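Local coordinates for protein general negative regulator of transcription subunit 2 (Saccharomyces cerevisiae, PDB 4BY6) that serves as a core subunit of the CCR4-NOT complex, needed for its integrity, and takes part in mRNA deadenylation and the repression of transcription, at residues Asn99-Val104 / Gln125-Leu130; Gly161-Gly166 / Asp182-Tyr187. One frame throughout, in Å; residues are numbered along the deposited sequence.

Interaction 1: residues Asn99-Val104 / Gln125-Leu130; sequences NDQQRV and QELTYL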
loop_
_atom_site.group_PDB
_atom_site.type_symbol
_atom_site.label_atom_id
_atom_site.label_comp_id
_atom_site.label_asym_id
_atom_site.label_seq_id
_atom_site.Cartn_x
_atom_site.Cartn_y
_atom_site.Cartn_z
ATOM N N ASN E 99 -23.638 -25.329 32.146
ATOM C CA ASN E 99 -24.673 -24.292 32.009
ATOM C C ASN E 99 -24.730 -23.588 30.656
ATOM O O ASN E 99 -25.614 -22.773 30.428
ATOM C CB ASN E 99 -24.508 -23.225 33.078
ATOM C CG ASN E 99 -24.630 -23.779 34.477
ATOM O OD1 ASN E 99 -25.273 -24.811 34.710
ATOM N ND2 ASN E 99 -24.005 -23.097 35.427
ATOM N N ASP E 100 -23.783 -23.851 29.767
ATOM C CA ASP E 100 -23.780 -23.098 28.530
ATOM C C ASP E 100 -24.375 -23.885 27.370
ATOM O O ASP E 100 -24.369 -23.416 26.228
ATOM C CB ASP E 100 -22.357 -22.635 28.208
ATOM C CG ASP E 100 -21.851 -21.590 29.198
ATOM O OD1 ASP E 100 -22.707 -20.907 29.814
ATOM O OD2 ASP E 100 -20.610 -21.469 29.381
ATOM N N GLN E 101 -24.944 -25.054 27.655
ATOM C CA GLN E 101 -25.494 -25.879 26.578
ATOM C C GLN E 101 -26.753 -25.220 26.040
ATOM O O GLN E 101 -26.984 -25.243 24.835
ATOM C CB GLN E 101 -25.798 -27.297 27.052
ATOM C CG GLN E 101 -24.630 -27.934 27.771
ATOM C CD GLN E 101 -24.654 -29.446 27.771
ATOM O OE1 GLN E 101 -25.474 -30.072 27.088
ATOM N NE2 GLN E 101 -23.764 -30.048 28.566
ATOM N N GLN E 102 -27.527 -24.587 26.930
ATOM C CA GLN E 102 -28.802 -23.982 26.556
ATOM C C GLN E 102 -28.599 -22.839 25.562
ATOM O O GLN E 102 -29.363 -22.701 24.605
ATOM C CB GLN E 102 -29.536 -23.495 27.804
ATOM C CG GLN E 102 -30.034 -24.627 28.711
ATOM C CD GLN E 102 -28.913 -25.284 29.527
ATOM O OE1 GLN E 102 -27.740 -24.898 29.426
ATOM N NE2 GLN E 102 -29.273 -26.281 30.335
ATOM N N ARG E 103 -27.557 -22.039 25.755
ATOM C CA ARG E 103 -27.223 -21.028 24.762
ATOM C C ARG E 103 -26.726 -21.622 23.431
ATOM O O ARG E 103 -27.150 -21.177 22.349
ATOM C CB ARG E 103 -26.168 -20.093 25.309
ATOM C CG ARG E 103 -26.741 -18.866 25.895
ATOM C CD ARG E 103 -25.657 -17.899 26.211
ATOM N NE ARG E 103 -24.700 -18.457 27.148
ATOM C CZ ARG E 103 -23.538 -17.887 27.421
ATOM N NH1 ARG E 103 -23.209 -16.745 26.819
ATOM N NH2 ARG E 103 -22.716 -18.458 28.290
ATOM N N VAL E 104 -25.853 -22.631 23.506
ATOM C CA VAL E 104 -25.260 -23.187 22.293
ATOM C C VAL E 104 -26.332 -23.875 21.424
ATOM O O VAL E 104 -26.318 -23.797 20.194
ATOM C CB VAL E 104 -24.127 -24.150 22.634
ATOM C CG1 VAL E 104 -23.573 -24.802 21.388
ATOM C CG2 VAL E 104 -23.023 -23.402 23.324
ATOM N N GLN E 125 -15.505 -25.211 22.120
ATOM C CA GLN E 125 -15.238 -26.232 21.109
ATOM C C GLN E 125 -15.889 -27.553 21.534
ATOM O O GLN E 125 -16.556 -28.211 20.728
ATOM C CB GLN E 125 -13.734 -26.421 20.887
ATOM C CG GLN E 125 -13.390 -27.420 19.774
ATOM C CD GLN E 125 -11.900 -27.538 19.506
ATOM O OE1 GLN E 125 -11.101 -27.814 20.405
ATOM N NE2 GLN E 125 -11.518 -27.318 18.261
ATOM N N GLU E 126 -15.727 -27.917 22.802
ATOM C CA GLU E 126 -16.360 -29.120 23.320
ATOM C C GLU E 126 -17.907 -29.049 23.267
ATOM O O GLU E 126 -18.590 -30.046 22.975
ATOM C CB GLU E 126 -15.905 -29.382 24.750
ATOM C CG GLU E 126 -16.482 -30.650 25.353
ATOM C CD GLU E 126 -15.831 -31.914 24.811
ATOM O OE1 GLU E 126 -14.771 -31.825 24.150
ATOM O OE2 GLU E 126 -16.401 -33.000 25.032
ATOM N N LEU E 127 -18.468 -27.888 23.574
ATOM C CA LEU E 127 -19.912 -27.783 23.579
ATOM C C LEU E 127 -20.468 -27.880 22.145
ATOM O O LEU E 127 -21.475 -28.554 21.898
ATOM C CB LEU E 127 -20.344 -26.491 24.270
ATOM C CG LEU E 127 -20.181 -26.431 25.798
ATOM C CD1 LEU E 127 -20.875 -25.207 26.332
ATOM C CD2 LEU E 127 -20.712 -27.670 26.521
ATOM N N THR E 128 -19.799 -27.242 21.193
ATOM C CA THR E 128 -20.233 -27.354 19.805
ATOM C C THR E 128 -20.022 -28.778 19.265
ATOM O O THR E 128 -20.791 -29.262 18.450
ATOM C CB THR E 128 -19.513 -26.344 18.899
ATOM O OG1 THR E 128 -18.099 -26.407 19.124
ATOM C CG2 THR E 128 -20.006 -24.940 19.203
ATOM N N TYR E 129 -18.970 -29.445 19.703
ATOM C CA TYR E 129 -18.816 -30.836 19.340
ATOM C C TYR E 129 -20.008 -31.659 19.849
ATOM O O TYR E 129 -20.586 -32.462 19.114
ATOM C CB TYR E 129 -17.510 -31.408 19.898
ATOM C CG TYR E 129 -17.476 -32.919 19.844
ATOM C CD1 TYR E 129 -17.134 -33.573 18.680
ATOM C CD2 TYR E 129 -17.844 -33.692 20.948
ATOM C CE1 TYR E 129 -17.103 -34.952 18.619
ATOM C CE2 TYR E 129 -17.824 -35.073 20.894
ATOM C CZ TYR E 129 -17.451 -35.699 19.723
ATOM O OH TYR E 129 -17.434 -37.074 19.632
ATOM N N LEU E 130 -20.374 -31.465 21.109
ATOM C CA LEU E 130 -21.467 -32.258 21.678
ATOM C C LEU E 130 -22.803 -31.971 21.005
ATOM O O LEU E 130 -23.598 -32.886 20.772
ATOM C CB LEU E 130 -21.585 -32.008 23.174
ATOM C CG LEU E 130 -20.368 -32.450 23.974
ATOM C CD1 LEU E 130 -20.461 -31.909 25.368
ATOM C CD2 LEU E 130 -20.255 -33.953 23.982
#
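Asp100, just ahead of the short helix 101-104, sets its CB against Leu127 CD1 at 3.5 Å. Its carboxylate turns to residues on its own side of the contact: OD1 forms a salt bridge with Arg103 NH2 (2.9 Å), met from above the carboxylate plane but within the plane of the guanidinium, and OD2 accepts from the backbone N of Ser96. Next, Gln101 lays its CG beside the other methyl of Leu127, CD2, at 4.1 Å, the two side chains crossing at about a right angle; its amide NE2 turns back to Ile97 O. Leu127 thus spreads its two branches over the first turn, CD1 to Asp100 and CD2 to Gln101. Val104 points toward helix 123-134 and divides its methyls: CG1, anti to the backbone N (chi1 176°), lies 4.2 Å from Thr128 CG2, and CG2 lies 4.1 Å from Leu127 CD1. Thr128 keeps its hydroxyl on its own helix, near the carbonyls of Ile124 and Gln125, and offers the methyl to the contact. The interface is apolar and largely buried, joining helix 101-104 to helix 123-134, with Leu112 of helix 109-118 packing on both Val104 and Thr128 to complete a small three-helix cluster.

Interaction 2: residues Gly161-Gly166 / Asp182-Tyr187; sequences GLSERG and DFLLFY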
loop_
_atom_site.group_PDB
_atom_site.type_symbol
_atom_site.label_atom_id
_atom_site.label_comp_id
_atom_site.label_asym_id
_atom_site.label_seq_id
_atom_site.Cartn_x
_atom_site.Cartn_y
_atom_site.Cartn_z
ATOM N N GLY E 161 -17.412 -55.264 8.670
ATOM C CA GLY E 161 -18.050 -54.390 9.635
ATOM C C GLY E 161 -17.199 -53.201 10.068
ATOM O O GLY E 161 -17.578 -52.450 10.969
ATOM N N LEU E 162 -16.075 -52.976 9.397
ATOM C CA LEU E 162 -15.199 -51.883 9.808
ATOM C C LEU E 162 -15.497 -50.583 9.052
ATOM O O LEU E 162 -14.980 -49.505 9.390
ATOM C CB LEU E 162 -13.742 -52.289 9.618
ATOM C CG LEU E 162 -13.345 -53.571 10.344
ATOM C CD1 LEU E 162 -11.893 -53.877 10.013
ATOM C CD2 LEU E 162 -13.570 -53.438 11.843
ATOM N N SER E 163 -16.373 -50.683 8.061
ATOM C CA SER E 163 -16.722 -49.535 7.247
ATOM C C SER E 163 -18.131 -49.648 6.691
ATOM O O SER E 163 -18.743 -50.720 6.721
ATOM C CB SER E 163 -15.724 -49.389 6.099
ATOM O OG SER E 163 -15.711 -50.564 5.312
ATOM N N GLU E 164 -18.644 -48.534 6.186
ATOM C CA GLU E 164 -19.918 -48.551 5.486
ATOM C C GLU E 164 -19.784 -47.682 4.264
ATOM O O GLU E 164 -19.005 -46.724 4.257
ATOM C CB GLU E 164 -21.064 -48.057 6.373
ATOM C CG GLU E 164 -20.919 -46.626 6.823
ATOM C CD GLU E 164 -22.037 -46.172 7.736
ATOM O OE1 GLU E 164 -22.520 -47.008 8.539
ATOM O OE2 GLU E 164 -22.410 -44.972 7.684
ATOM N N ARG E 165 -20.540 -48.013 3.228
ATOM C CA ARG E 165 -20.521 -47.207 2.029
ATOM C C ARG E 165 -21.846 -46.498 1.930
ATOM O O ARG E 165 -22.898 -47.125 2.017
ATOM C CB ARG E 165 -20.240 -48.072 0.804
ATOM C CG ARG E 165 -19.836 -47.273 -0.377
ATOM C CD ARG E 165 -19.887 -48.091 -1.628
ATOM N NE ARG E 165 -20.186 -47.222 -2.754
ATOM C CZ ARG E 165 -20.316 -47.639 -4.002
ATOM N NH1 ARG E 165 -20.153 -48.925 -4.296
ATOM N NH2 ARG E 165 -20.604 -46.763 -4.952
ATOM N N GLY E 166 -21.807 -45.180 1.787
ATOM C CA GLY E 166 -23.047 -44.424 1.785
ATOM C C GLY E 166 -22.933 -43.017 1.257
ATOM O O GLY E 166 -21.860 -42.581 0.850
ATOM N N ASP E 182 -20.487 -39.531 -2.267
ATOM C CA ASP E 182 -20.572 -40.969 -2.018
ATOM C C ASP E 182 -19.245 -41.383 -1.419
ATOM O O ASP E 182 -18.183 -41.003 -1.904
ATOM C CB ASP E 182 -20.856 -41.762 -3.287
ATOM C CG ASP E 182 -22.263 -41.543 -3.798
ATOM O OD1 ASP E 182 -23.223 -41.901 -3.080
ATOM O OD2 ASP E 182 -22.410 -41.029 -4.927
ATOM N N PHE E 183 -19.284 -42.108 -0.320
ATOM C CA PHE E 183 -18.067 -42.232 0.444
ATOM C C PHE E 183 -17.976 -43.585 1.118
ATOM O O PHE E 183 -18.999 -44.133 1.585
ATOM C CB PHE E 183 -18.006 -41.113 1.464
ATOM C CG PHE E 183 -16.648 -40.855 2.013
ATOM C CD1 PHE E 183 -15.767 -40.020 1.353
ATOM C CD2 PHE E 183 -16.259 -41.414 3.211
ATOM C CE1 PHE E 183 -14.517 -39.766 1.875
ATOM C CE2 PHE E 183 -15.028 -41.152 3.739
ATOM C CZ PHE E 183 -14.149 -40.340 3.069
ATOM N N LEU E 184 -16.756 -44.129 1.134
ATOM C CA LEU E 184 -16.450 -45.318 1.910
ATOM C C LEU E 184 -15.871 -44.853 3.225
ATOM O O LEU E 184 -14.769 -44.348 3.287
ATOM C CB LEU E 184 -15.481 -46.243 1.186
ATOM C CG LEU E 184 -15.068 -47.425 2.060
ATOM C CD1 LEU E 184 -16.225 -48.392 2.204
ATOM C CD2 LEU E 184 -13.890 -48.122 1.471
ATOM N N LEU E 185 -16.650 -45.027 4.273
ATOM C CA LEU E 185 -16.387 -44.442 5.573
ATOM C C LEU E 185 -15.980 -45.484 6.598
ATOM O O LEU E 185 -16.714 -46.452 6.828
ATOM C CB LEU E 185 -17.644 -43.735 6.053
ATOM C CG LEU E 185 -17.560 -43.257 7.482
ATOM C CD1 LEU E 185 -16.497 -42.164 7.562
ATOM C CD2 LEU E 185 -18.929 -42.763 7.867
ATOM N N PHE E 186 -14.839 -45.271 7.236
ATOM C CA PHE E 186 -14.343 -46.206 8.233
ATOM C C PHE E 186 -14.694 -45.750 9.627
ATOM O O PHE E 186 -14.395 -44.618 9.990
ATOM C CB PHE E 186 -12.831 -46.377 8.102
ATOM C CG PHE E 186 -12.437 -47.325 7.021
ATOM C CD1 PHE E 186 -12.317 -46.895 5.706
ATOM C CD2 PHE E 186 -12.221 -48.668 7.306
ATOM C CE1 PHE E 186 -11.963 -47.790 4.695
ATOM C CE2 PHE E 186 -11.875 -49.559 6.302
ATOM C CZ PHE E 186 -11.746 -49.112 4.997
ATOM N N TYR E 187 -15.307 -46.638 10.412
ATOM C CA TYR E 187 -15.809 -46.253 11.725
ATOM C C TYR E 187 -14.709 -45.848 12.719
ATOM O O TYR E 187 -14.960 -45.003 13.568
ATOM C CB TYR E 187 -16.631 -47.382 12.315
ATOM C CG TYR E 187 -17.857 -47.779 11.512
ATOM C CD1 TYR E 187 -18.908 -46.892 11.309
ATOM C CD2 TYR E 187 -17.964 -49.049 10.962
ATOM C CE1 TYR E 187 -20.029 -47.266 10.575
ATOM C CE2 TYR E 187 -19.074 -49.427 10.225
ATOM C CZ TYR E 187 -20.112 -48.531 10.032
ATOM O OH TYR E 187 -21.241 -48.917 9.312
#
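Glu164 CG stands between the backbone N and the carbonyl carbon (chi1 62°), and the chain, extended beyond it, carries the carboxylate to the ring edge of Tyr187, whose own CG is anti to its carbonyl carbon (chi1 -61°). The two side chains cross at about a right angle, and Tyr187 OH donates to Glu164 OE1, although the modelled separation is very short and its length doubtful at this resolution. Tyr168 OH bonds the other oxygen, OE2, so the carboxylate of the buried Glu164 probably lies between two tyrosine hydroxyls. On the sheet face of Ser163, Arg165, Leu184 and Phe186, Ser163 CB sits over the centre of the Phe186 ring, a CH-pi contact of 3.8 Å to the centroid. Ser163 OG bonds Ser158 OG. Two reciprocal backbone pairs join the strands: Glu164 with Leu185, including Leu185 N to Glu164 O at 2.9 Å, and Gly166 with Phe183, including Gly166 N to Phe183 O at 3.0 Å. Tyr187 N to Leu162 O (3.1 Å) extends the ladder past the strand ends. The register is that of an antiparallel beta hairpin, 163-172 with 177-186, within the antiparallel sheet of the NOT-box domain, whose family is grouped with the SH3-like barrels.

Overall arrangement
Interactions 1 and 2 follow one another along the chain within the NOT2/NOT3/NOT5 C-terminal region, their centres about 28 Å apart and their nearest atoms about 10 Å apart, without touching. They share no secondary-structure element: 99-104 with 125-130 joins two helices, whereas 161-166 with 182-187 pairs neighbouring strands of a hairpin. The helical contact is small and mostly buried, built from aliphatic groups while polar ends find partners within their own segments or in adjoining residues. The strand contact is larger and only partly buried; main-chain hydrogen bonds dominate it, supplemented by a carboxylate–phenol approach, modelled too short to be weighed, on one sheet face and a serine–aromatic contact on the other.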